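Local coordinates for DinB-like Protein (Bacillus cereus ATCC 10987, PDB 3DI5), which binds a nickel ion and belongs to the DinB family of metal-binding proteins, though its precise biochemical role is not established, at residues S77-T80 with I81-Y85; V56-S59 with G60-L63. All blocks are in the same frame, centred on the assembly; numbering follows the deposited sequence.

Interaction 1 of 2, residues S77-T80 with I81-Y85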
loop_
_atom_site.group_PDB
_atom_site.type_symbol
_atom_site.label_atom_id
_atom_site.label_comp_id
_atom_site.label_asym_id
_atom_site.label_seq_id
_atom_site.Cartn_x
_atom_site.Cartn_y
_atom_site.Cartn_z
ATOM N N SER A 77 16.469 -6.347 -2.917
ATOM C CA SER A 77 15.921 -7.569 -3.481
ATOM C C SER A 77 14.440 -7.429 -3.656
ATOM O O SER A 77 13.750 -7.034 -2.719
ATOM C CB SER A 77 16.209 -8.753 -2.555
ATOM O OG SER A 77 15.190 -9.729 -2.692
ATOM N N ALA A 78 13.934 -7.749 -4.845
ATOM C CA ALA A 78 12.506 -7.555 -5.133
ATOM C C ALA A 78 11.663 -8.557 -4.327
ATOM O O ALA A 78 10.477 -8.321 -4.059
ATOM C CB ALA A 78 12.213 -7.654 -6.624
ATOM N N LYS A 79 12.297 -9.632 -3.870
ATOM C CA LYS A 79 11.602 -10.614 -3.039
ATOM C C LYS A 79 11.307 -10.042 -1.664
ATOM O O LYS A 79 10.252 -10.310 -1.105
ATOM C CB LYS A 79 12.386 -11.918 -2.901
ATOM C CG LYS A 79 11.463 -13.106 -2.679
ATOM C CD LYS A 79 12.220 -14.437 -2.553
ATOM C CE LYS A 79 12.128 -14.995 -1.145
ATOM N NZ LYS A 79 10.747 -15.442 -0.839
ATOM N N THR A 80 12.231 -9.256 -1.120
ATOM C CA THR A 80 11.968 -8.547 0.134
ATOM C C THR A 80 10.782 -7.607 0.032
ATOM O O THR A 80 9.981 -7.525 0.957
ATOM C CB THR A 80 13.192 -7.770 0.633
ATOM O OG1 THR A 80 14.281 -8.677 0.786
ATOM C CG2 THR A 80 12.911 -7.137 1.993
ATOM N N ILE A 81 10.669 -6.896 -1.082
ATOM C CA ILE A 81 9.597 -5.923 -1.271
ATOM C C ILE A 81 8.223 -6.588 -1.407
ATOM O O ILE A 81 7.279 -6.251 -0.689
ATOM C CB ILE A 81 9.892 -4.999 -2.485
ATOM C CG1 ILE A 81 11.218 -4.227 -2.252
ATOM C CG2 ILE A 81 8.703 -4.037 -2.762
ATOM C CD1 ILE A 81 11.622 -3.272 -3.362
ATOM N N ALA A 82 8.110 -7.531 -2.330
ATOM C CA ALA A 82 6.865 -8.256 -2.556
ATOM C C ALA A 82 6.412 -9.022 -1.296
ATOM O O ALA A 82 5.213 -9.053 -0.966
ATOM C CB ALA A 82 7.037 -9.207 -3.755
ATOM N N ASP A 83 7.367 -9.631 -0.590
ATOM C CA ASP A 83 7.061 -10.372 0.630
ATOM C C ASP A 83 6.670 -9.448 1.773
ATOM O O ASP A 83 5.701 -9.704 2.474
ATOM C CB ASP A 83 8.228 -11.261 1.047
ATOM C CG ASP A 83 8.390 -12.470 0.132
ATOM O OD1 ASP A 83 7.787 -12.483 -0.977
ATOM O OD2 ASP A 83 9.131 -13.400 0.500
ATOM N N GLY A 84 7.428 -8.367 1.943
ATOM C CA GLY A 84 7.028 -7.252 2.807
ATOM C C GLY A 84 5.593 -6.795 2.627
ATOM O O GLY A 84 4.868 -6.675 3.604
ATOM N N TYR A 85 5.181 -6.531 1.393
ATOM C CA TYR A 85 3.788 -6.154 1.123
ATOM C C TYR A 85 2.811 -7.248 1.591
ATOM O O TYR A 85 1.812 -6.945 2.225
ATOM C CB TYR A 85 3.568 -5.900 -0.356
ATOM C CG TYR A 85 2.210 -5.303 -0.665
ATOM C CD1 TYR A 85 1.940 -3.973 -0.412
ATOM C CD2 TYR A 85 1.192 -6.084 -1.186
ATOM C CE1 TYR A 85 0.706 -3.425 -0.701
ATOM C CE2 TYR A 85 -0.042 -5.563 -1.449
ATOM C CZ TYR A 85 -0.285 -4.235 -1.214
ATOM O OH TYR A 85 -1.518 -3.717 -1.501
#

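Interaction 2 of 2, residues V56-S59 with G60-L63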
loop_
_atom_site.group_PDB
_atom_site.type_symbol
_atom_site.label_atom_id
_atom_site.label_comp_id
_atom_site.label_asym_id
_atom_site.label_seq_id
_atom_site.Cartn_x
_atom_site.Cartn_y
_atom_site.Cartn_z
ATOM N N VAL A 56 1.878 3.779 7.791
ATOM C CA VAL A 56 2.013 5.228 7.955
ATOM C C VAL A 56 0.643 5.912 7.877
ATOM O O VAL A 56 0.291 6.768 8.705
ATOM C CB VAL A 56 3.005 5.824 6.928
ATOM C CG1 VAL A 56 2.970 7.372 6.948
ATOM C CG2 VAL A 56 4.425 5.278 7.200
ATOM N N ILE A 57 -0.143 5.526 6.883
ATOM C CA ILE A 57 -1.472 6.088 6.741
ATOM C C ILE A 57 -2.373 5.612 7.914
ATOM O O ILE A 57 -3.162 6.378 8.438
ATOM C CB ILE A 57 -2.060 5.780 5.335
ATOM C CG1 ILE A 57 -1.376 6.659 4.274
ATOM C CG2 ILE A 57 -3.570 5.913 5.338
ATOM C CD1 ILE A 57 -1.822 6.356 2.823
ATOM N N LEU A 58 -2.232 4.377 8.382
ATOM C CA LEU A 58 -3.161 3.917 9.407
ATOM C C LEU A 58 -2.756 4.302 10.856
ATOM O O LEU A 58 -3.526 4.054 11.813
ATOM C CB LEU A 58 -3.428 2.411 9.243
ATOM C CG LEU A 58 -4.060 2.088 7.869
ATOM C CD1 LEU A 58 -4.503 0.741 7.801
ATOM C CD2 LEU A 58 -5.261 2.996 7.560
ATOM N N SER A 59 -1.590 4.935 11.024
ATOM C CA SER A 59 -1.024 5.106 12.372
ATOM C C SER A 59 -1.916 5.920 13.298
ATOM O O SER A 59 -2.071 5.581 14.463
ATOM C CB SER A 59 0.389 5.713 12.326
ATOM O OG SER A 59 0.368 7.051 11.861
ATOM N N GLY A 60 -2.517 6.975 12.759
ATOM C CA GLY A 60 -3.375 7.867 13.532
ATOM C C GLY A 60 -4.711 7.270 13.926
ATOM O O GLY A 60 -5.410 7.827 14.761
ATOM N N THR A 61 -5.084 6.147 13.315
ATOM C CA THR A 61 -6.312 5.428 13.704
ATOM C C THR A 61 -6.114 4.656 15.027
ATOM O O THR A 61 -7.076 4.265 15.688
ATOM C CB THR A 61 -6.755 4.391 12.646
ATOM O OG1 THR A 61 -5.912 3.242 12.749
ATOM C CG2 THR A 61 -6.702 4.959 11.239
ATOM N N GLY A 62 -4.869 4.392 15.383
ATOM C CA GLY A 62 -4.594 3.664 16.612
ATOM C C GLY A 62 -4.646 2.155 16.435
ATOM O O GLY A 62 -4.298 1.413 17.357
ATOM N N LEU A 63 -5.064 1.697 15.254
ATOM C CA LEU A 63 -5.040 0.271 14.915
ATOM C C LEU A 63 -3.586 -0.180 14.781
ATOM O O LEU A 63 -2.886 0.236 13.871
ATOM C CB LEU A 63 -5.793 0.062 13.603
ATOM C CG LEU A 63 -6.121 -1.334 13.094
ATOM C CD1 LEU A 63 -7.048 -2.079 14.044
ATOM C CD2 LEU A 63 -6.759 -1.174 11.707
HETATM O O HOH W 1 -2.287 8.600 9.974
#

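Interaction 1 of 2, residues S77-T80 with I81-Y85
Lys79 and Asp83, one helical turn apart, form the salt bridge of this first stretch of helix 78-99. Lys79 NZ stands 2.9 Å from Asp83 OD2, arriving on the syn side of that oxygen and 18° out of the carboxylate plane. The lysine leaves its backbone with CG anti to N (chi1 -152°), and bends at chi3 and chi4 then swing the ammonium group round beside OD2. Asp83 in turn has CG beside its own N, which brings the carboxylate back over the preceding turn. Its other oxygen, OD1, makes a long, weak ion pair with Arg86, so two positive groups lie near the acid, the second only at long range; this would probably favour its ionised form.

Capping bonds come next. Ser77 occupies the N-cap position, and its OG accepts weakly from two amides: Lys79 N at 3.1 Å from Ser77 OG, and Thr80 N at 3.4 Å from the same oxygen. The neighbouring amide of Ala78 is bonded instead to Asp29.

Backbone bonds carry the rest. Ile81 N reaches Ser77 O weakly at 3.5 Å, whereas Ala82 N donates to Ala78 O at 3.0 Å with a nearly straight 176° N-H...O angle. The i to i+4 ladder continues with Asp83 N on Lys79 O, 3.0 Å, and Gly84 N on Thr80 O, 2.9 Å.

Apolar packing turns inward: Ile81 meets Ala47, and Tyr85 meets Ile50, Val51 and Leu24. The Tyr85 hydroxyl also hydrogen-bonds to Gln129. A serine N-cap thus opens helix 78-99, with an i to i+4 salt bridge on one side and buried Ile81, Ala82 and Tyr85 packed on neighbouring helices of the DinB helical bundle.

Interaction 2 of 2, residues V56-S59 with G60-L63
Thr61 OG1 donates to the backbone oxygen of Leu58 at 2.7 Å, approaching in the carbonyl plane with a C=O...O angle of 151°. The same oxygen also accepts from the threonine amide: Thr61 N lies 3.0 Å from Leu58 O, but well above the carbonyl plane, 52° out of it. One acceptor is thus gripped by the main chain and side chain of a single residue from two different directions.

The rotamer makes this possible. With chi1 at 77°, Thr61 OG1 sits between its backbone N and carbonyl carbon, while CG2 lies beside N and also comes to 3.4 Å from Leu58 O. The hydroxyl has a second task, accepting from Leu63 N at 3.1 Å from Thr61 OG1, which defines an ST turn.

Ser59 has a similar first torsion, yet its hydroxyl is directed backwards: Ser59 OG donates to Val56 O at 3.2 Å, the donor tilted from that carbonyl plane. Ahead of it, Gly62 N bonds to Ser59 O over 3.2 Å. Gly62 itself has a positive phi, where a beta carbon would press on the preceding carbonyl oxygen. A water joins the two segments, donating to Ile57 O and accepting from Gly60 N.

The leucines reach into the bundle: Leu58 and Leu63 both touch Phe92 of helix 78-99, and Ile57 packs against the nickel ligand His128. Chemically, hydroxyls and a water take up backbone groups; the backbone bonds between the segments are of the i to i+3 kind, and Thr61, donor and acceptor at once, joins Leu58 to Leu63.

Interaction 2 comes first along the chain, at the C-terminal end of helix 43-58 and in the loop that follows; interaction 1 comes later, at the start of helix 78-99. These two helices are consecutive, and the connection between them runs from one contact to the other. The centres lie 22 Å apart and the nearest atoms about 11 Å, so the contacts do not touch. Residues 81-85 pack on helix 43-58, whereas residues of 56-63 meet helix 78-99 more than a turn beyond interaction 1, at Phe92 to Leu96, so the helices are packed together at both places. The Ile57 side chain is about 7 Å from the nickel, and that of Ile81 about 9 Å from the nickel ligand His49.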